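Local structure of TraI domain-containing protein (Salmonella typhi, 2IPQ) at residues T5-L10 with K69-A74; L10-L15 with Y111-S116; G22-N27 with A31-T36. The protein is of unknown function but, as the C-terminal, helix-turn-helix-related domain of a TraI-like protein, may belong to a nickase or helicase of conjugal DNA transfer. All blocks are in the same frame, centred on the assembly; numbering follows the deposited sequence.

Contact 1: residues T5-L10 with K69-A74; sequences TELGDL and KEQVQA
Leu7 and Val72 mark the nearest approach of the two backbones, their CA atoms 6.3 Å apart, where helix 4-20 meets helix 68-77. This is a helix-helix contact at the periphery of a small alpha-beta domain, centred about 15 Å from the centre of the chain. It buries 145 Å² in all. Leu7 is the one side chain of 5-10 that touches 69-74: with CG anti to the backbone N (chi1 -175°), it is directed at the second helix and lies across Val72 at about a right angle. Its two methyls divide the work. CD2 settles against the backbone, 3.8 Å from Val72 N, and also meets Gln71 CB at 3.9 Å, while CD1 packs on Val72 CG2 at 4.0 Å. Only the root of Gln71 takes part, since its chain bends at chi2 and carries the amide away from Leu7. Behind this apolar touch, Phe48 of helix 46-54 lies against Val72, Lys69 and Gln73. On the side of helix 68-77 that faces helix 46-54 and Tyr111, Lys69 and Gln73, one turn apart, are joined by a side-chain bond. The Gln73 amide is fixed in rotation by partners at both ends, NE2 bonding to Tyr111 OH and OE1 accepting from Lys69 NZ at 2.8 Å, with the ammonium nitrogen in the carbonyl plane and a C=O...N angle of 154°.

Contact 2: residues L10-L15 with Y111-S116; sequences LFWSWL and YLIKMS
Within 111-116, Ile113 makes the contact with 10-15, touching both Trp12 and Leu15. This is helix-on-sheet packing close to the middle of the domain, between helix 4-20 and strand 105-114. The nearest backbone pair, Leu15 and Ile113, still has its CA atoms 11.2 Å apart, so side chains alone span the gap, and all three are buried.

The apolar contacts use separate branches of the isoleucine. Its CG2 meets the indole at the edge, near the ring plane, with Trp12 CH2 and Ile113 CG2 4.3 Å apart; the benzo end of the tryptophan does the touching, not a face. The other branch runs out extended (chi2 155°) and brings Ile113 CD1 to 4.5 Å from Leu15 CD1, methyl to methyl. Ile118 of helix 115-118 lies against all three side chains and Ile42 of the neighbouring strand against Ile113, which extends the apolar cluster.

Aromatic contacts continue from the same helix and strand. Phe11 meets the ring of Phe76 edge-to-face and that of Phe48 with planes at about 40°, and Tyr111 also packs edge-to-face on Phe76.

The polar bonds run within each element or to its neighbours. Leu15 N bonds to Phe11 O at 3.0 Å in the helix; Ile113 is held to Val40 and Tyr111 to Ile42 by backbone bonds in the sheet, and Tyr111 OH bonds to Glu77 OE2.

With nothing but these two carbon-carbon approaches between the segments, the contact is apolar and non-directional, while the directional bonds that position Ile113 belong to the sheet itself.

Contact 3: residues G22-N27 with A31-T36; sequences GDIPVN and ACVHLT
Asn27 stands in for a strand partner: its backbone N and its side-chain OD1 bond to Val33 O and Leu35 N, on alternate residues of strand 33-36. It does so in a left-handed backbone conformation (phi 75°, psi 29°), which asparagine tolerates better than most non-glycine residues. Asn27 N donates to Val33 O at 2.9 Å, and Leu35 N donates to Asn27 OD1, also at 2.9 Å; both donors lie in the plane of the carbonyl they address. The side chain turns back to reach Leu35 because CG sits beside the backbone N (chi1 -74°), although CB starts out away from the strand. The other end of the amide, ND2, makes a weak bond to Asp126 O.

Val33 O has a second, softer partner in the CA-H of Val26, with Val26 CA at 3.2 Å. The His34 ring offers one face to Asn27 N, which stands 3.8 Å above the plane toward the rim. ND1 of the ring bonds to Ser128 OG; NE2 makes a longer, bent bond to Ala31 O, its donor well out of the carbonyl plane.

Branched apolar side chains meet as well. Ile24 CG2 touches Val33 CG2 at 4.0 Å, and Val26 CG2 and Leu35 CD1 are modelled 3.3 Å apart, closer than usual and therefore doubtful in detail. Towards the start of the second segment a water bridges the two segments, donating to Pro25 O and accepting from Cys32 N.

After helix 4-20 ends in a Schellman motif at Gly22, the connection turns back beside strand 33-36 as a tight helix-to-strand loop, next to one of the two edge strands of the chain's antiparallel sheet.

In the fold
From the N terminus, helix 4-20 enters contacts 1 and 2 in turn, sharing Leu10, and then leads into the loop of contact 3. That contact closes first, bringing 31-36 back on 22-27 across three residues. Contact 1 closes next, when helix 68-77 returns to 5-10, and contact 2 last, when 111-116 reaches 10-15. Contact 3 is therefore nested inside both larger loops, whereas contacts 1 and 2 cross. Val72 CG1 packs on Phe11 CB at 3.7 Å, joining the helix pair to the helix-sheet interface; the selenium of selenomethionine Met115 packs on Leu35 CD2, joining contacts 2 and 3. Contacts 1 and 3 do not touch, being on opposite sides of the chain's centre.

Contact 1: residues T5-L10 with K69-A74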
loop_
_atom_site.group_PDB
_atom_site.type_symbol
_atom_site.label_atom_id
_atom_site.label_comp_id
_atom_site.label_asym_id
_atom_site.label_seq_id
_atom_site.Cartn_x
_atom_site.Cartn_y
_atom_site.Cartn_z
ATOM N N THR A 5 19.331 2.482 3.619
ATOM C CA THR A 5 18.692 3.415 4.542
ATOM C C THR A 5 18.019 4.583 3.818
ATOM O O THR A 5 16.873 4.910 4.104
ATOM C CB THR A 5 19.662 3.914 5.600
ATOM O OG1 THR A 5 20.169 2.779 6.308
ATOM C CG2 THR A 5 18.951 4.837 6.591
ATOM N N GLU A 6 18.735 5.190 2.876
ATOM C CA GLU A 6 18.263 6.370 2.170
ATOM C C GLU A 6 17.082 6.032 1.265
ATOM O O GLU A 6 16.072 6.737 1.236
ATOM C CB GLU A 6 19.403 6.984 1.349
ATOM N N LEU A 7 17.230 4.943 0.528
ATOM C CA LEU A 7 16.200 4.430 -0.350
ATOM C C LEU A 7 14.902 4.067 0.401
ATOM O O LEU A 7 13.808 4.420 -0.020
ATOM C CB LEU A 7 16.748 3.220 -1.108
ATOM C CG LEU A 7 15.860 2.600 -2.182
ATOM C CD1 LEU A 7 15.385 3.701 -3.121
ATOM C CD2 LEU A 7 16.620 1.537 -2.933
ATOM N N GLY A 8 15.036 3.357 1.511
ATOM C CA GLY A 8 13.934 3.148 2.445
ATOM C C GLY A 8 13.202 4.432 2.808
ATOM O O GLY A 8 11.982 4.530 2.582
ATOM N N ASP A 9 13.950 5.399 3.365
ATOM C CA ASP A 9 13.406 6.705 3.760
ATOM C C ASP A 9 12.748 7.470 2.588
ATOM O O ASP A 9 11.722 8.118 2.765
ATOM C CB ASP A 9 14.464 7.572 4.437
ATOM C CG ASP A 9 14.766 7.130 5.886
ATOM O OD1 ASP A 9 13.849 6.604 6.552
ATOM O OD2 ASP A 9 15.927 7.310 6.357
ATOM N N LEU A 10 13.339 7.376 1.401
ATOM C CA LEU A 10 12.788 7.993 0.205
ATOM C C LEU A 10 11.448 7.367 -0.125
ATOM O O LEU A 10 10.459 8.067 -0.359
ATOM C CB LEU A 10 13.723 7.759 -0.969
ATOM C CG LEU A 10 13.980 8.912 -1.937
ATOM C CD1 LEU A 10 14.642 8.369 -3.190
ATOM C CD2 LEU A 10 12.702 9.677 -2.276
ATOM N N LYS A 69 13.134 -2.930 -8.126
ATOM C CA LYS A 69 12.006 -3.234 -7.257
ATOM C C LYS A 69 12.441 -4.009 -6.025
ATOM O O LYS A 69 11.995 -3.722 -4.910
ATOM C CB LYS A 69 10.936 -4.037 -8.016
ATOM C CG LYS A 69 9.618 -4.247 -7.256
ATOM C CD LYS A 69 9.745 -5.365 -6.243
ATOM C CE LYS A 69 9.044 -6.639 -6.725
ATOM N NZ LYS A 69 8.318 -7.340 -5.604
ATOM N N GLU A 70 13.303 -4.998 -6.237
ATOM C CA GLU A 70 13.859 -5.789 -5.156
ATOM C C GLU A 70 14.557 -4.901 -4.103
ATOM O O GLU A 70 14.347 -5.094 -2.907
ATOM C CB GLU A 70 14.826 -6.848 -5.726
ATOM C CG GLU A 70 14.797 -8.238 -5.033
ATOM C CD GLU A 70 15.957 -9.182 -5.476
ATOM O OE1 GLU A 70 15.680 -10.288 -6.012
ATOM O OE2 GLU A 70 17.144 -8.825 -5.287
ATOM N N GLN A 71 15.380 -3.940 -4.559
ATOM C CA GLN A 71 16.098 -2.972 -3.691
ATOM C C GLN A 71 15.157 -2.159 -2.798
ATOM O O GLN A 71 15.262 -2.187 -1.580
ATOM C CB GLN A 71 16.900 -1.988 -4.535
ATOM C CG GLN A 71 18.404 -2.056 -4.342
ATOM C CD GLN A 71 19.084 -2.859 -5.439
ATOM O OE1 GLN A 71 20.243 -2.616 -5.779
ATOM N NE2 GLN A 71 18.357 -3.831 -6.003
ATOM N N VAL A 72 14.238 -1.436 -3.421
ATOM C CA VAL A 72 13.271 -0.629 -2.687
ATOM C C VAL A 72 12.448 -1.441 -1.684
ATOM O O VAL A 72 12.302 -1.026 -0.542
ATOM C CB VAL A 72 12.295 0.105 -3.635
ATOM C CG1 VAL A 72 11.484 1.114 -2.849
ATOM C CG2 VAL A 72 13.069 0.809 -4.717
ATOM N N GLN A 73 11.916 -2.583 -2.115
ATOM C CA GLN A 73 11.186 -3.474 -1.214
ATOM C C GLN A 73 11.996 -3.948 -0.002
ATOM O O GLN A 73 11.529 -3.855 1.140
ATOM C CB GLN A 73 10.633 -4.674 -1.969
ATOM C CG GLN A 73 10.035 -5.747 -1.067
ATOM C CD GLN A 73 9.097 -6.653 -1.836
ATOM O OE1 GLN A 73 9.225 -6.786 -3.051
ATOM N NE2 GLN A 73 8.144 -7.269 -1.142
ATOM N N ALA A 74 13.209 -4.448 -0.244
ATOM C CA ALA A 74 14.107 -4.767 0.841
ATOM C C ALA A 74 14.354 -3.547 1.753
ATOM O O ALA A 74 14.350 -3.655 2.999
ATOM C CB ALA A 74 15.452 -5.330 0.303
#

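Contact 2: residues L10-L15 with Y111-S116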
loop_
_atom_site.group_PDB
_atom_site.type_symbol
_atom_site.label_atom_id
_atom_site.label_comp_id
_atom_site.label_asym_id
_atom_site.label_seq_id
_atom_site.Cartn_x
_atom_site.Cartn_y
_atom_site.Cartn_z
ATOM N N LEU A 10 13.339 7.376 1.401
ATOM C CA LEU A 10 12.788 7.993 0.205
ATOM C C LEU A 10 11.448 7.367 -0.125
ATOM O O LEU A 10 10.459 8.067 -0.359
ATOM C CB LEU A 10 13.723 7.759 -0.969
ATOM C CG LEU A 10 13.980 8.912 -1.937
ATOM C CD1 LEU A 10 14.642 8.369 -3.190
ATOM C CD2 LEU A 10 12.702 9.677 -2.276
ATOM N N PHE A 11 11.406 6.038 -0.159
ATOM C CA PHE A 11 10.186 5.384 -0.546
ATOM C C PHE A 11 9.079 5.659 0.476
ATOM O O PHE A 11 7.927 5.907 0.116
ATOM C CB PHE A 11 10.365 3.878 -0.697
ATOM C CG PHE A 11 9.055 3.141 -0.693
ATOM C CD1 PHE A 11 8.503 2.686 0.490
ATOM C CD2 PHE A 11 8.369 2.931 -1.864
ATOM C CE1 PHE A 11 7.266 2.016 0.484
ATOM C CE2 PHE A 11 7.134 2.267 -1.878
ATOM C CZ PHE A 11 6.593 1.806 -0.688
ATOM N N TRP A 12 9.421 5.609 1.757
ATOM C CA TRP A 12 8.413 5.750 2.802
ATOM C C TRP A 12 7.943 7.220 2.880
ATOM O O TRP A 12 6.745 7.515 3.053
ATOM C CB TRP A 12 9.014 5.297 4.133
ATOM C CG TRP A 12 8.183 5.663 5.310
ATOM C CD1 TRP A 12 8.480 6.583 6.263
ATOM C CD2 TRP A 12 6.910 5.103 5.666
ATOM N NE1 TRP A 12 7.472 6.636 7.194
ATOM C CE2 TRP A 12 6.493 5.741 6.845
ATOM C CE3 TRP A 12 6.079 4.132 5.089
ATOM C CZ2 TRP A 12 5.282 5.440 7.471
ATOM C CZ3 TRP A 12 4.877 3.826 5.706
ATOM C CH2 TRP A 12 4.489 4.482 6.888
ATOM N N SER A 13 8.898 8.136 2.745
ATOM C CA SER A 13 8.602 9.552 2.639
ATOM C C SER A 13 7.670 9.868 1.459
ATOM O O SER A 13 6.729 10.654 1.586
ATOM C CB SER A 13 9.914 10.339 2.504
ATOM O OG SER A 13 9.635 11.686 2.199
ATOM N N TRP A 14 7.933 9.251 0.306
ATOM C CA TRP A 14 7.085 9.417 -0.880
ATOM C C TRP A 14 5.667 8.869 -0.668
ATOM O O TRP A 14 4.672 9.510 -1.025
ATOM C CB TRP A 14 7.755 8.751 -2.095
ATOM C CG TRP A 14 6.833 8.516 -3.300
ATOM C CD1 TRP A 14 6.602 9.369 -4.346
ATOM C CD2 TRP A 14 6.040 7.349 -3.550
ATOM N NE1 TRP A 14 5.705 8.805 -5.231
ATOM C CE2 TRP A 14 5.350 7.562 -4.766
ATOM C CE3 TRP A 14 5.850 6.135 -2.863
ATOM C CZ2 TRP A 14 4.481 6.607 -5.314
ATOM C CZ3 TRP A 14 4.986 5.194 -3.404
ATOM C CH2 TRP A 14 4.313 5.437 -4.626
ATOM N N LEU A 15 5.573 7.672 -0.107
ATOM C CA LEU A 15 4.275 7.002 0.107
ATOM C C LEU A 15 3.460 7.773 1.144
ATOM O O LEU A 15 2.270 8.072 0.960
ATOM C CB LEU A 15 4.507 5.583 0.669
ATOM C CG LEU A 15 3.396 4.514 0.713
ATOM C CD1 LEU A 15 2.874 4.311 2.088
ATOM C CD2 LEU A 15 2.260 4.708 -0.311
ATOM N N TYR A 111 1.083 -5.375 1.528
ATOM C CA TYR A 111 1.350 -5.075 2.916
ATOM C C TYR A 111 0.126 -4.433 3.507
ATOM O O TYR A 111 -0.622 -3.763 2.803
ATOM C CB TYR A 111 2.512 -4.086 2.981
ATOM C CG TYR A 111 3.846 -4.671 2.563
ATOM C CD1 TYR A 111 4.434 -4.336 1.325
ATOM C CD2 TYR A 111 4.524 -5.554 3.397
ATOM C CE1 TYR A 111 5.700 -4.888 0.941
ATOM C CE2 TYR A 111 5.768 -6.103 3.033
ATOM C CZ TYR A 111 6.347 -5.768 1.809
ATOM O OH TYR A 111 7.569 -6.327 1.475
ATOM N N LEU A 112 -0.073 -4.630 4.799
ATOM C CA LEU A 112 -0.962 -3.784 5.585
ATOM C C LEU A 112 -0.188 -2.811 6.459
ATOM O O LEU A 112 0.742 -3.197 7.151
ATOM C CB LEU A 112 -1.854 -4.652 6.482
ATOM C CG LEU A 112 -2.934 -5.475 5.757
ATOM C CD1 LEU A 112 -3.728 -6.166 6.810
ATOM C CD2 LEU A 112 -3.811 -4.582 4.969
ATOM N N ILE A 113 -0.568 -1.548 6.446
ATOM C CA ILE A 113 0.095 -0.568 7.296
ATOM C C ILE A 113 -0.946 0.156 8.136
ATOM O O ILE A 113 -1.922 0.677 7.592
ATOM C CB ILE A 113 0.802 0.460 6.405
ATOM C CG1 ILE A 113 1.883 -0.241 5.578
ATOM C CG2 ILE A 113 1.332 1.653 7.239
ATOM C CD1 ILE A 113 2.207 0.484 4.300
ATOM N N LYS A 114 -0.733 0.196 9.445
ATOM C CA LYS A 114 -1.645 0.856 10.372
ATOM C C LYS A 114 -1.908 2.261 9.902
ATOM O O LYS A 114 -0.952 2.971 9.583
ATOM C CB LYS A 114 -1.019 0.951 11.753
ATOM C CG LYS A 114 -1.141 -0.271 12.592
ATOM C CD LYS A 114 -0.623 -0.006 14.026
ATOM C CE LYS A 114 -1.459 1.058 14.734
ATOM N NZ LYS A 114 -1.250 1.087 16.212
HETATM N N MSE A 115 -3.184 2.657 9.875
HETATM C CA MSE A 115 -3.601 3.977 9.387
HETATM C C MSE A 115 -2.804 5.128 9.984
HETATM O O MSE A 115 -2.459 6.076 9.283
HETATM C CB MSE A 115 -5.072 4.245 9.717
HETATM C CG MSE A 115 -6.013 3.177 9.259
HETATM SE SE MSE A 115 -7.222 3.781 7.882
HETATM C CE MSE A 115 -8.874 3.877 8.925
ATOM N N SER A 116 -2.530 5.045 11.284
ATOM C CA SER A 116 -1.903 6.129 12.003
ATOM C C SER A 116 -0.394 6.243 11.743
ATOM O O SER A 116 0.243 7.175 12.227
ATOM C CB SER A 116 -2.151 5.952 13.498
ATOM O OG SER A 116 -1.542 4.752 13.950
#

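Contact 3: residues G22-N27 with A31-T36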
loop_
_atom_site.group_PDB
_atom_site.type_symbol
_atom_site.label_atom_id
_atom_site.label_comp_id
_atom_site.label_asym_id
_atom_site.label_seq_id
_atom_site.Cartn_x
_atom_site.Cartn_y
_atom_site.Cartn_z
ATOM N N GLY A 22 -2.935 13.626 -0.614
ATOM C CA GLY A 22 -3.882 13.159 -1.634
ATOM C C GLY A 22 -3.251 13.150 -3.014
ATOM O O GLY A 22 -3.902 13.460 -3.985
ATOM N N ASP A 23 -1.975 12.788 -3.087
ATOM C CA ASP A 23 -1.192 12.872 -4.316
ATOM C C ASP A 23 -1.013 11.485 -4.974
ATOM O O ASP A 23 -0.637 11.390 -6.137
ATOM C CB ASP A 23 0.181 13.443 -3.974
ATOM C CG ASP A 23 0.780 14.270 -5.101
ATOM O OD1 ASP A 23 0.023 15.005 -5.806
ATOM O OD2 ASP A 23 2.023 14.186 -5.269
ATOM N N ILE A 24 -1.272 10.420 -4.219
ATOM C CA ILE A 24 -1.206 9.042 -4.734
ATOM C C ILE A 24 -2.650 8.517 -4.754
ATOM O O ILE A 24 -3.318 8.585 -3.733
ATOM C CB ILE A 24 -0.314 8.167 -3.788
ATOM C CG1 ILE A 24 1.165 8.556 -3.900
ATOM C CG2 ILE A 24 -0.458 6.667 -4.041
ATOM C CD1 ILE A 24 1.967 8.176 -2.640
ATOM N N PRO A 25 -3.142 8.020 -5.916
ATOM C CA PRO A 25 -4.505 7.463 -5.994
ATOM C C PRO A 25 -4.811 6.321 -5.007
ATOM O O PRO A 25 -4.007 5.423 -4.799
ATOM C CB PRO A 25 -4.597 6.957 -7.433
ATOM C CG PRO A 25 -3.631 7.887 -8.194
ATOM C CD PRO A 25 -2.463 7.971 -7.225
ATOM N N VAL A 26 -5.996 6.361 -4.416
ATOM C CA VAL A 26 -6.322 5.445 -3.330
ATOM C C VAL A 26 -7.804 5.078 -3.605
ATOM O O VAL A 26 -8.553 5.929 -4.063
ATOM C CB VAL A 26 -6.059 6.201 -1.966
ATOM C CG1 VAL A 26 -7.051 7.361 -1.768
ATOM C CG2 VAL A 26 -6.038 5.286 -0.796
ATOM N N ASN A 27 -8.220 3.826 -3.363
ATOM C CA ASN A 27 -9.638 3.505 -3.201
ATOM C C ASN A 27 -10.398 3.507 -4.499
ATOM O O ASN A 27 -11.606 3.787 -4.548
ATOM C CB ASN A 27 -10.300 4.466 -2.217
ATOM C CG ASN A 27 -9.924 4.180 -0.800
ATOM O OD1 ASN A 27 -9.221 3.198 -0.514
ATOM N ND2 ASN A 27 -10.369 5.037 0.111
ATOM N N ALA A 31 -6.369 1.682 -8.361
ATOM C CA ALA A 31 -5.353 2.169 -7.425
ATOM C C ALA A 31 -4.552 0.994 -6.847
ATOM O O ALA A 31 -5.047 -0.134 -6.778
ATOM C CB ALA A 31 -6.026 2.966 -6.314
ATOM N N CYS A 32 -3.322 1.262 -6.426
ATOM C CA CYS A 32 -2.533 0.264 -5.715
ATOM C C CYS A 32 -2.705 0.356 -4.199
ATOM O O CYS A 32 -2.310 -0.559 -3.464
ATOM C CB CYS A 32 -1.049 0.372 -6.086
ATOM S SG CYS A 32 -0.740 -0.152 -7.772
ATOM N N VAL A 33 -3.287 1.465 -3.748
ATOM C CA VAL A 33 -3.467 1.723 -2.337
ATOM C C VAL A 33 -4.950 1.719 -2.019
ATOM O O VAL A 33 -5.757 2.360 -2.723
ATOM C CB VAL A 33 -2.799 3.065 -1.887
ATOM C CG1 VAL A 33 -2.875 3.214 -0.335
ATOM C CG2 VAL A 33 -1.296 3.116 -2.329
ATOM N N HIS A 34 -5.307 0.979 -0.966
ATOM C CA HIS A 34 -6.685 0.864 -0.522
ATOM C C HIS A 34 -6.786 0.891 0.991
ATOM O O HIS A 34 -6.081 0.159 1.695
ATOM C CB HIS A 34 -7.277 -0.423 -1.064
ATOM C CG HIS A 34 -7.534 -0.367 -2.534
ATOM N ND1 HIS A 34 -8.758 0.008 -3.064
ATOM C CD2 HIS A 34 -6.719 -0.615 -3.590
ATOM C CE1 HIS A 34 -8.683 -0.013 -4.384
ATOM N NE2 HIS A 34 -7.459 -0.386 -4.727
ATOM N N LEU A 35 -7.660 1.737 1.508
ATOM C CA LEU A 35 -7.943 1.765 2.948
ATOM C C LEU A 35 -8.929 0.672 3.332
ATOM O O LEU A 35 -9.923 0.452 2.617
ATOM C CB LEU A 35 -8.525 3.120 3.330
ATOM C CG LEU A 35 -7.434 4.158 3.606
ATOM C CD1 LEU A 35 -6.874 4.698 2.308
ATOM C CD2 LEU A 35 -7.921 5.272 4.531
ATOM N N THR A 36 -8.671 -0.003 4.452
ATOM C CA THR A 36 -9.548 -1.080 4.907
ATOM C C THR A 36 -9.463 -1.374 6.390
ATOM O O THR A 36 -8.430 -1.780 6.877
ATOM C CB THR A 36 -9.249 -2.405 4.190
ATOM O OG1 THR A 36 -9.073 -2.163 2.783
ATOM C CG2 THR A 36 -10.408 -3.388 4.389
HETATM O O HOH W 1 -2.371 3.883 -6.393
#